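PDB 5J77: D-glyceraldehyde dehydrogenase (NADP(+)) from Thermoplasma acidophilum, which oxidises D-glyceraldehyde to (R)-glycerate with NADP(+) in the non-phosphorylated Entner-Doudoroff pathway and works as a homotetramer built as a dimer of dimers. Local coordinates for residues Val20-Pro25 against Met87-Lys92; Gly60-Ser65 against Glu113-Leu118; Ile377-Ile382 against Ala402-Tyr407. The protein carries 2 engineered substitutions. One frame throughout, in Å; residues are numbered along the deposited sequence.

Contact 1 of 3, residues Val20-Pro25 against Met87-Lys92; sequences VDKYSP and MEENGK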
loop_
_atom_site.group_PDB
_atom_site.type_symbol
_atom_site.label_atom_id
_atom_site.label_comp_id
_atom_site.label_asym_id
_atom_site.label_seq_id
_atom_site.Cartn_x
_atom_site.Cartn_y
_atom_site.Cartn_z
ATOM N N VAL A 20 -45.904 -10.154 6.507
ATOM C CA VAL A 20 -46.137 -8.843 5.882
ATOM C C VAL A 20 -46.439 -9.084 4.381
ATOM O O VAL A 20 -45.762 -9.902 3.728
ATOM C CB VAL A 20 -44.905 -7.921 6.052
ATOM C CG1 VAL A 20 -45.157 -6.505 5.466
ATOM C CG2 VAL A 20 -44.524 -7.810 7.513
ATOM N N ASP A 21 -47.402 -8.353 3.818
ATOM C CA ASP A 21 -47.683 -8.481 2.392
ATOM C C ASP A 21 -46.687 -7.726 1.493
ATOM O O ASP A 21 -46.181 -6.664 1.833
ATOM C CB ASP A 21 -49.125 -8.041 2.074
ATOM C CG ASP A 21 -50.171 -8.986 2.648
ATOM O OD1 ASP A 21 -49.884 -10.202 2.884
ATOM O OD2 ASP A 21 -51.293 -8.497 2.842
ATOM N N LYS A 22 -46.403 -8.323 0.343
ATOM C CA LYS A 22 -45.637 -7.699 -0.738
ATOM C C LYS A 22 -46.624 -7.330 -1.877
ATOM O O LYS A 22 -47.383 -8.211 -2.381
ATOM C CB LYS A 22 -44.591 -8.660 -1.243
ATOM C CG LYS A 22 -43.925 -8.305 -2.568
ATOM C CD LYS A 22 -43.275 -6.910 -2.565
ATOM C CE LYS A 22 -42.815 -6.498 -3.966
ATOM N NZ LYS A 22 -42.414 -5.084 -3.983
ATOM N N TYR A 23 -46.601 -6.045 -2.254
ATOM C CA TYR A 23 -47.343 -5.521 -3.397
ATOM C C TYR A 23 -46.478 -5.350 -4.670
ATOM O O TYR A 23 -45.302 -4.968 -4.609
ATOM C CB TYR A 23 -47.979 -4.206 -3.040
ATOM C CG TYR A 23 -49.138 -4.297 -2.075
ATOM C CD1 TYR A 23 -48.922 -4.436 -0.693
ATOM C CD2 TYR A 23 -50.441 -4.170 -2.526
ATOM C CE1 TYR A 23 -49.988 -4.494 0.190
ATOM C CE2 TYR A 23 -51.520 -4.230 -1.656
ATOM C CZ TYR A 23 -51.285 -4.405 -0.295
ATOM O OH TYR A 23 -52.358 -4.475 0.568
ATOM N N SER A 24 -47.044 -5.705 -5.815
ATOM C CA SER A 24 -46.455 -5.336 -7.102
ATOM C C SER A 24 -46.531 -3.816 -7.360
ATOM O O SER A 24 -47.608 -3.240 -7.347
ATOM C CB SER A 24 -47.220 -5.986 -8.275
ATOM O OG SER A 24 -46.716 -5.518 -9.521
ATOM N N PRO A 25 -45.402 -3.193 -7.672
ATOM C CA PRO A 25 -45.488 -1.812 -8.102
ATOM C C PRO A 25 -46.050 -1.635 -9.530
ATOM O O PRO A 25 -46.480 -0.532 -9.872
ATOM C CB PRO A 25 -44.030 -1.342 -8.039
ATOM C CG PRO A 25 -43.226 -2.547 -8.290
ATOM C CD PRO A 25 -44.017 -3.718 -7.761
ATOM N N MET A 87 -37.860 -8.048 -11.672
ATOM C CA MET A 87 -38.930 -7.439 -12.459
ATOM C C MET A 87 -40.271 -7.452 -11.717
ATOM O O MET A 87 -41.057 -6.460 -11.747
ATOM C CB MET A 87 -39.033 -8.080 -13.823
ATOM C CG MET A 87 -37.818 -7.807 -14.690
ATOM S SD MET A 87 -37.980 -8.376 -16.394
ATOM C CE MET A 87 -37.505 -10.060 -16.221
ATOM N N GLU A 88 -40.569 -8.565 -11.070
ATOM C CA GLU A 88 -41.816 -8.684 -10.367
ATOM C C GLU A 88 -41.875 -7.803 -9.136
ATOM O O GLU A 88 -42.894 -7.188 -8.882
ATOM C CB GLU A 88 -42.108 -10.127 -9.969
ATOM C CG GLU A 88 -42.378 -10.980 -11.172
ATOM C CD GLU A 88 -42.851 -12.357 -10.839
ATOM O OE1 GLU A 88 -42.007 -13.302 -10.953
ATOM O OE2 GLU A 88 -44.041 -12.453 -10.424
ATOM N N GLU A 89 -40.833 -7.798 -8.329
ATOM C CA GLU A 89 -40.911 -7.107 -7.030
ATOM C C GLU A 89 -40.743 -5.592 -7.159
ATOM O O GLU A 89 -41.285 -4.854 -6.385
ATOM C CB GLU A 89 -39.807 -7.623 -6.052
ATOM C CG GLU A 89 -40.049 -9.024 -5.455
ATOM C CD GLU A 89 -39.149 -9.284 -4.227
ATOM O OE1 GLU A 89 -37.917 -9.059 -4.318
ATOM O OE2 GLU A 89 -39.680 -9.704 -3.164
ATOM N N ASN A 90 -39.912 -5.181 -8.107
ATOM C CA ASN A 90 -39.569 -3.774 -8.339
ATOM C C ASN A 90 -40.166 -3.157 -9.594
ATOM O O ASN A 90 -40.159 -1.945 -9.743
ATOM C CB ASN A 90 -38.062 -3.637 -8.475
ATOM C CG ASN A 90 -37.328 -3.886 -7.161
ATOM O OD1 ASN A 90 -37.380 -5.018 -6.575
ATOM N ND2 ASN A 90 -36.616 -2.864 -6.708
ATOM N N GLY A 91 -40.579 -3.968 -10.542
ATOM C CA GLY A 91 -41.084 -3.390 -11.790
ATOM C C GLY A 91 -39.989 -2.852 -12.699
ATOM O O GLY A 91 -40.313 -2.146 -13.639
ATOM N N LYS A 92 -38.729 -3.262 -12.529
ATOM C CA LYS A 92 -37.657 -2.697 -13.355
ATOM C C LYS A 92 -37.782 -3.092 -14.808
ATOM O O LYS A 92 -38.131 -4.232 -15.077
ATOM C CB LYS A 92 -36.238 -3.127 -12.861
ATOM C CG LYS A 92 -35.898 -2.714 -11.466
ATOM C CD LYS A 92 -34.389 -2.615 -11.242
ATOM C CE LYS A 92 -34.081 -2.441 -9.789
ATOM N NZ LYS A 92 -32.806 -1.791 -9.548
HETATM O O HOH W 1 -44.973 -7.059 -10.576
#
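Lys-22 reaches Glu-89 by a first torsion that sets CG opposite the backbone N (chi1 166°) and a bend at chi2 (56°). Lys-22 NZ then donates to Glu-89 O at 2.7 Å, in the carbonyl plane and on a lone pair. Lys-22 CE rests 3.8 Å from Glu-89 CB. NZ also bonds to Asp-176 O and weakly to Tyr-23 O, so three carbonyl oxygens take up the ammonium of this buried residue. The Glu-89 carboxylate turns elsewhere, to the backbone N atoms of Gly-179 and Ser-180. With an alanine in place of Lys-22, Glu-89 O and Asp-176 O would probably lose their shared donor, and a gap would open beside Glu-89 CB.

Pro-25 packs on the helix end, its CD 3.3 Å from Glu-89 O and its CG 3.4 Å from Asn-90 C. A water joins Ser-24 OG to Glu-88 O, while OG also accepts from Thr-27 N. Asp-176 and Trp-148, whose O takes Asn-90 ND2, probably bind NADP(+), so the contact probably backs that site. Gly-91, with positive phi, is the first residue past helix 79-90. The contact ties this helix to strand 19-23, which pairs with strand 30-35.

Contact 2 of 3, residues Gly60-Ser65 against Glu113-Leu118; sequences GSVERS and EWARKL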
loop_
_atom_site.group_PDB
_atom_site.type_symbol
_atom_site.label_atom_id
_atom_site.label_comp_id
_atom_site.label_asym_id
_atom_site.label_seq_id
_atom_site.Cartn_x
_atom_site.Cartn_y
_atom_site.Cartn_z
ATOM N N GLY A 60 -9.947 -19.707 6.816
ATOM C CA GLY A 60 -9.071 -18.956 5.925
ATOM C C GLY A 60 -9.805 -18.333 4.710
ATOM O O GLY A 60 -10.760 -18.893 4.180
ATOM N N SER A 61 -9.252 -17.232 4.220
ATOM C CA SER A 61 -9.890 -16.480 3.141
ATOM C C SER A 61 -9.970 -17.268 1.858
ATOM O O SER A 61 -10.985 -17.164 1.098
ATOM C CB SER A 61 -9.197 -15.111 2.952
ATOM O OG SER A 61 -7.925 -15.302 2.392
ATOM N N VAL A 62 -8.979 -18.118 1.612
ATOM C CA VAL A 62 -9.003 -18.915 0.380
ATOM C C VAL A 62 -10.135 -19.924 0.383
ATOM O O VAL A 62 -10.882 -20.078 -0.612
ATOM C CB VAL A 62 -7.674 -19.692 0.153
ATOM C CG1 VAL A 62 -7.831 -20.725 -0.974
ATOM C CG2 VAL A 62 -6.502 -18.685 -0.055
ATOM N N GLU A 63 -10.250 -20.679 1.478
ATOM C CA GLU A 63 -11.395 -21.639 1.550
ATOM C C GLU A 63 -12.760 -20.913 1.516
ATOM O O GLU A 63 -13.689 -21.359 0.880
ATOM C CB GLU A 63 -11.286 -22.584 2.768
ATOM C CG GLU A 63 -10.193 -23.674 2.611
ATOM C CD GLU A 63 -10.432 -24.550 1.424
ATOM O OE1 GLU A 63 -11.595 -25.007 1.231
ATOM O OE2 GLU A 63 -9.515 -24.710 0.589
ATOM N N ARG A 64 -12.852 -19.791 2.189
ATOM C CA ARG A 64 -14.071 -19.012 2.176
ATOM C C ARG A 64 -14.345 -18.520 0.743
ATOM O O ARG A 64 -15.449 -18.586 0.283
ATOM C CB ARG A 64 -14.024 -17.871 3.174
ATOM C CG ARG A 64 -14.028 -18.287 4.624
ATOM C CD ARG A 64 -14.197 -17.121 5.561
ATOM N NE ARG A 64 -13.189 -16.087 5.425
ATOM C CZ ARG A 64 -12.106 -15.960 6.179
ATOM N NH1 ARG A 64 -11.834 -16.833 7.121
ATOM N NH2 ARG A 64 -11.285 -14.958 5.980
ATOM N N SER A 65 -13.314 -18.069 0.046
ATOM C CA SER A 65 -13.473 -17.639 -1.342
ATOM C C SER A 65 -14.049 -18.745 -2.277
ATOM O O SER A 65 -14.877 -18.458 -3.145
ATOM C CB SER A 65 -12.208 -17.011 -1.893
ATOM O OG SER A 65 -11.345 -17.970 -2.423
ATOM N N GLU A 113 -12.035 -12.424 -5.099
ATOM C CA GLU A 113 -10.670 -12.269 -5.602
ATOM C C GLU A 113 -9.657 -11.598 -4.639
ATOM O O GLU A 113 -8.459 -11.743 -4.832
ATOM C CB GLU A 113 -10.686 -11.444 -6.884
ATOM C CG GLU A 113 -11.161 -12.190 -8.096
ATOM C CD GLU A 113 -11.327 -11.316 -9.325
ATOM O OE1 GLU A 113 -11.306 -10.066 -9.216
ATOM O OE2 GLU A 113 -11.401 -11.878 -10.425
ATOM N N TRP A 114 -10.148 -10.904 -3.617
ATOM C CA TRP A 114 -9.292 -10.427 -2.550
ATOM C C TRP A 114 -8.692 -11.508 -1.607
ATOM O O TRP A 114 -7.918 -11.130 -0.736
ATOM C CB TRP A 114 -9.982 -9.307 -1.724
ATOM C CG TRP A 114 -9.929 -7.984 -2.408
ATOM C CD1 TRP A 114 -10.954 -7.366 -3.067
ATOM C CD2 TRP A 114 -8.786 -7.154 -2.593
ATOM N NE1 TRP A 114 -10.532 -6.165 -3.616
ATOM C CE2 TRP A 114 -9.213 -6.003 -3.339
ATOM C CE3 TRP A 114 -7.432 -7.262 -2.238
ATOM C CZ2 TRP A 114 -8.352 -4.970 -3.668
ATOM C CZ3 TRP A 114 -6.565 -6.232 -2.589
ATOM C CH2 TRP A 114 -7.025 -5.107 -3.306
ATOM N N ALA A 115 -9.017 -12.803 -1.795
ATOM C CA ALA A 115 -8.457 -13.865 -0.980
ATOM C C ALA A 115 -6.933 -13.784 -0.897
ATOM O O ALA A 115 -6.228 -13.600 -1.930
ATOM C CB ALA A 115 -8.917 -15.244 -1.437
ATOM N N ARG A 116 -6.483 -13.851 0.360
ATOM C CA ARG A 116 -5.063 -13.810 0.752
ATOM C C ARG A 116 -4.258 -12.596 0.197
ATOM O O ARG A 116 -3.025 -12.677 0.005
ATOM C CB ARG A 116 -4.380 -15.165 0.489
ATOM C CG ARG A 116 -4.423 -15.662 -0.928
ATOM C CD ARG A 116 -3.640 -16.931 -1.171
ATOM N NE ARG A 116 -4.187 -17.619 -2.334
ATOM C CZ ARG A 116 -3.641 -18.643 -2.927
ATOM N NH1 ARG A 116 -4.202 -19.174 -3.995
ATOM N NH2 ARG A 116 -2.505 -19.115 -2.478
ATOM N N LYS A 117 -4.953 -11.465 -0.013
ATOM C CA LYS A 117 -4.312 -10.217 -0.517
ATOM C C LYS A 117 -4.463 -8.998 0.344
ATOM O O LYS A 117 -3.766 -8.014 0.137
ATOM C CB LYS A 117 -4.769 -9.883 -1.937
ATOM C CG LYS A 117 -4.418 -10.968 -2.918
ATOM C CD LYS A 117 -5.143 -10.733 -4.238
ATOM C CE LYS A 117 -5.064 -11.976 -5.135
ATOM N NZ LYS A 117 -6.123 -12.954 -4.769
ATOM N N LEU A 118 -5.316 -9.044 1.340
ATOM C CA LEU A 118 -5.505 -7.924 2.252
ATOM C C LEU A 118 -4.547 -8.091 3.459
ATOM O O LEU A 118 -4.910 -8.473 4.572
ATOM C CB LEU A 118 -6.944 -7.846 2.663
ATOM C CG LEU A 118 -7.890 -7.537 1.497
ATOM C CD1 LEU A 118 -9.317 -7.745 1.992
ATOM C CD2 LEU A 118 -7.664 -6.090 1.037
#
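The first turn of helix 61-77 meets the loop that links helix 94-112 to strand 120-124. The backbones come closest at Ser-61 and Ala-115.

Ser-61 carries the polar link. Its OG accepts from Arg-116 N at 2.9 Å, with an N-H...O angle of 141°, so the bond is bent. The first torsion (chi1 71°) holds OG between the backbone N and the carbonyl carbon. The same hydroxyl also bonds to Glu-124 OE1 of the third subunit. It therefore joins a loop of its own chain to a neighbour.

Val-62 meets the Arg-116 side chain. The two side chains cross obliquely. Val-62 CG2 lies against the extended arm, 3.5 Å from Arg-116 CD and 3.4 Å from Arg-116 NE. The methyl covers the arm as far as NE, while NH1 and NH2 go to another chain. There NH1 forms a salt bridge with Asp-106 of the second subunit and NH2 bonds to Gln-444 of the same subunit.

Ala-115 CB fits against the helix, 3.8 Å from Ser-65 CB. Ser-65 OG is turned back to Val-62 O at 2.8 Å, which satisfies the hydroxyl inside its own helix.

Lys-117 NZ braces the loop from within. It donates to Glu-113 O at 2.6 Å and to Ala-115 O at 2.9 Å, and it pairs with Glu-113 of the second subunit. A helix start and a helix-to-strand connection thus meet at the subunit interfaces of the dimer-of-dimers tetramer, facing two neighbouring copies at once.

Contact 3 of 3, residues Ile377-Ile382 against Ala402-Tyr407; sequences IFQEEI and ANDNKY. Engineered in segment 402-407: Asn-405 (natural residue Ser).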
loop_
_atom_site.group_PDB
_atom_site.type_symbol
_atom_site.label_atom_id
_atom_site.label_comp_id
_atom_site.label_asym_id
_atom_site.label_seq_id
_atom_site.Cartn_x
_atom_site.Cartn_y
_atom_site.Cartn_z
ATOM N N ILE A 377 -36.856 21.295 -3.713
ATOM C CA ILE A 377 -36.442 20.437 -4.846
ATOM C C ILE A 377 -34.940 20.476 -5.184
ATOM O O ILE A 377 -34.457 19.552 -5.903
ATOM C CB ILE A 377 -37.262 20.595 -6.163
ATOM C CG1 ILE A 377 -37.121 21.978 -6.774
ATOM C CG2 ILE A 377 -38.703 20.173 -5.967
ATOM C CD1 ILE A 377 -36.772 21.884 -8.242
ATOM N N PHE A 378 -34.251 21.532 -4.722
ATOM C CA PHE A 378 -32.779 21.586 -4.756
ATOM C C PHE A 378 -32.063 21.095 -3.478
ATOM O O PHE A 378 -30.987 20.553 -3.567
ATOM C CB PHE A 378 -32.267 22.977 -5.176
ATOM C CG PHE A 378 -31.925 23.070 -6.640
ATOM C CD1 PHE A 378 -32.848 22.704 -7.601
ATOM C CD2 PHE A 378 -30.678 23.519 -7.058
ATOM C CE1 PHE A 378 -32.544 22.828 -8.954
ATOM C CE2 PHE A 378 -30.359 23.603 -8.396
ATOM C CZ PHE A 378 -31.290 23.271 -9.353
ATOM N N GLN A 379 -32.691 21.231 -2.312
ATOM C CA GLN A 379 -32.045 20.889 -1.044
ATOM C C GLN A 379 -32.415 19.512 -0.476
ATOM O O GLN A 379 -31.666 18.978 0.309
ATOM C CB GLN A 379 -32.374 21.994 -0.044
ATOM C CG GLN A 379 -31.818 23.348 -0.472
ATOM C CD GLN A 379 -30.280 23.446 -0.427
ATOM O OE1 GLN A 379 -29.617 22.837 0.437
ATOM N NE2 GLN A 379 -29.699 24.202 -1.385
ATOM N N GLU A 380 -33.555 18.930 -0.852
ATOM C CA GLU A 380 -33.993 17.634 -0.250
ATOM C C GLU A 380 -34.053 16.540 -1.266
ATOM O O GLU A 380 -34.573 16.760 -2.359
ATOM C CB GLU A 380 -35.379 17.752 0.387
ATOM C CG GLU A 380 -35.497 18.817 1.472
ATOM C CD GLU A 380 -34.555 18.555 2.635
ATOM O OE1 GLU A 380 -34.286 17.355 2.920
ATOM O OE2 GLU A 380 -34.038 19.531 3.241
ATOM N N GLU A 381 -33.554 15.361 -0.900
ATOM C CA GLU A 381 -33.561 14.202 -1.796
ATOM C C GLU A 381 -34.942 13.897 -2.296
ATOM O O GLU A 381 -35.858 13.950 -1.535
ATOM C CB GLU A 381 -32.998 12.958 -1.134
ATOM C CG GLU A 381 -32.515 11.939 -2.158
ATOM C CD GLU A 381 -31.711 10.790 -1.524
ATOM O OE1 GLU A 381 -31.853 10.648 -0.287
ATOM O OE2 GLU A 381 -30.918 10.078 -2.241
ATOM N N ILE A 382 -35.066 13.586 -3.580
ATOM C CA ILE A 382 -36.354 13.303 -4.211
ATOM C C ILE A 382 -36.511 11.818 -4.484
ATOM O O ILE A 382 -37.549 11.305 -4.221
ATOM C CB ILE A 382 -36.522 14.108 -5.514
ATOM C CG1 ILE A 382 -36.543 15.632 -5.223
ATOM C CG2 ILE A 382 -37.765 13.681 -6.281
ATOM C CD1 ILE A 382 -36.235 16.519 -6.422
ATOM N N ALA A 402 -22.895 23.550 -6.282
ATOM C CA ALA A 402 -22.822 22.125 -6.085
ATOM C C ALA A 402 -22.558 21.745 -4.622
ATOM O O ALA A 402 -23.258 20.931 -4.080
ATOM C CB ALA A 402 -21.804 21.518 -7.007
ATOM N N ASN A 403 -21.575 22.364 -3.977
ATOM C CA ASN A 403 -21.254 22.066 -2.578
ATOM C C ASN A 403 -22.218 22.589 -1.556
ATOM O O ASN A 403 -22.152 22.231 -0.424
ATOM C CB ASN A 403 -19.856 22.520 -2.211
ATOM C CG ASN A 403 -18.800 21.928 -3.090
ATOM O OD1 ASN A 403 -18.839 20.775 -3.429
ATOM N ND2 ASN A 403 -17.837 22.721 -3.434
ATOM N N ASP A 404 -23.118 23.449 -1.976
ATOM C CA ASP A 404 -24.106 24.002 -1.088
ATOM C C ASP A 404 -25.239 22.991 -1.058
ATOM O O ASP A 404 -26.281 23.186 -1.642
ATOM C CB ASP A 404 -24.574 25.330 -1.632
ATOM C CG ASP A 404 -25.786 25.791 -0.986
ATOM O OD1 ASP A 404 -25.855 25.685 0.227
ATOM O OD2 ASP A 404 -26.689 26.222 -1.695
ATOM N N ASN A 405 -24.991 21.914 -0.337
ATOM C CA ASN A 405 -25.819 20.744 -0.288
ATOM C C ASN A 405 -25.535 19.939 0.964
ATOM O O ASN A 405 -24.402 19.676 1.245
ATOM C CB ASN A 405 -25.259 19.970 -1.476
ATOM C CG ASN A 405 -26.120 18.844 -1.974
ATOM O OD1 ASN A 405 -26.813 18.196 -1.241
ATOM N ND2 ASN A 405 -26.000 18.578 -3.253
ATOM N N LYS A 406 -26.530 19.532 1.726
ATOM C CA LYS A 406 -26.202 18.685 2.876
ATOM C C LYS A 406 -25.771 17.225 2.497
ATOM O O LYS A 406 -25.279 16.513 3.345
ATOM C CB LYS A 406 -27.338 18.700 3.878
ATOM C CG LYS A 406 -28.482 17.799 3.542
ATOM C CD LYS A 406 -29.644 18.017 4.489
ATOM C CE LYS A 406 -30.790 17.077 4.159
ATOM N NZ LYS A 406 -32.071 17.492 4.798
ATOM N N TYR A 407 -25.912 16.829 1.228
ATOM C CA TYR A 407 -25.492 15.539 0.723
ATOM C C TYR A 407 -24.188 15.669 -0.004
ATOM O O TYR A 407 -23.744 16.783 -0.365
ATOM C CB TYR A 407 -26.576 14.858 -0.184
ATOM C CG TYR A 407 -27.872 14.685 0.553
ATOM C CD1 TYR A 407 -28.056 13.637 1.458
ATOM C CD2 TYR A 407 -28.891 15.605 0.427
ATOM C CE1 TYR A 407 -29.255 13.469 2.181
ATOM C CE2 TYR A 407 -30.089 15.453 1.140
ATOM C CZ TYR A 407 -30.250 14.387 2.024
ATOM O OH TYR A 407 -31.400 14.242 2.746
HETATM O O HOH W 2 -29.085 20.157 0.903
#
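Glu-380 and Lys-406 make the salt bridge of this contact. Lys-406 NZ lies 2.9 Å from Glu-380 OE1 and approaches its syn lone pair. A weak second bond runs to Glu-380 OE2 at 3.2 Å, so the ammonium faces both oxygens. A bend at chi2 (-60°) folds Glu-380 back toward the lysine. The Lys-406 chain stays extended beyond CG, and its CG lies over one face of the Tyr-407 ring, near the rim.

One water links the backbones. It donates to Gln-379 O at 2.9 Å and to Gln-379 OE1 at 2.8 Å, and accepts from Lys-406 N. The bent side chain of Gln-379 brings OE1 to the same water as its own carbonyl.

Within 402-407, the engineered Asn-405 accepts from Tyr-407 N through OD1, an Asx turn.

Tyr-407 and Gln-379 supply most of the remaining contact. Tyr-407 CE2 is 4.0 Å from Gln-379 O, which sits at the ring edge, and equally far from Glu-381 N. Gln-379 NE2 lies 3.6 Å from Asp-404 OD2. These side chains cross at about a right angle, and both bond to Gln-373.

Glu-381 and Ile-382 probably bind NADP(+), as does Thr-227, which Tyr-407 approaches. The chemistry suggests a join of mixed character: a charge pair with an exposed lysine, a shared water and a buried tyrosine, next to the probable cofactor pocket.

How the contacts relate
All three contacts belong to the aldehyde dehydrogenase fold of one chain, but they do not touch one another. The centres of contacts 1 and 2 are about 36 Å apart, those of contacts 1 and 3 about 29 Å, and those of contacts 2 and 3 about 40 Å. Contacts 2 and 3 sit on opposite sides of the chain's centre. Contacts 1 and 2 cross along the chain, in the order 20-25, 60-65, 87-92, 113-118; helices 61-77 and 79-90, one from each, follow each other. Contact 3 comes later, beside strands 252-256 and 284-290 of the seven-stranded sheet. Contact 2 reaches other subunits, whereas contacts 1 and 3 stay inside one chain, near residues that probably bind NADP(+).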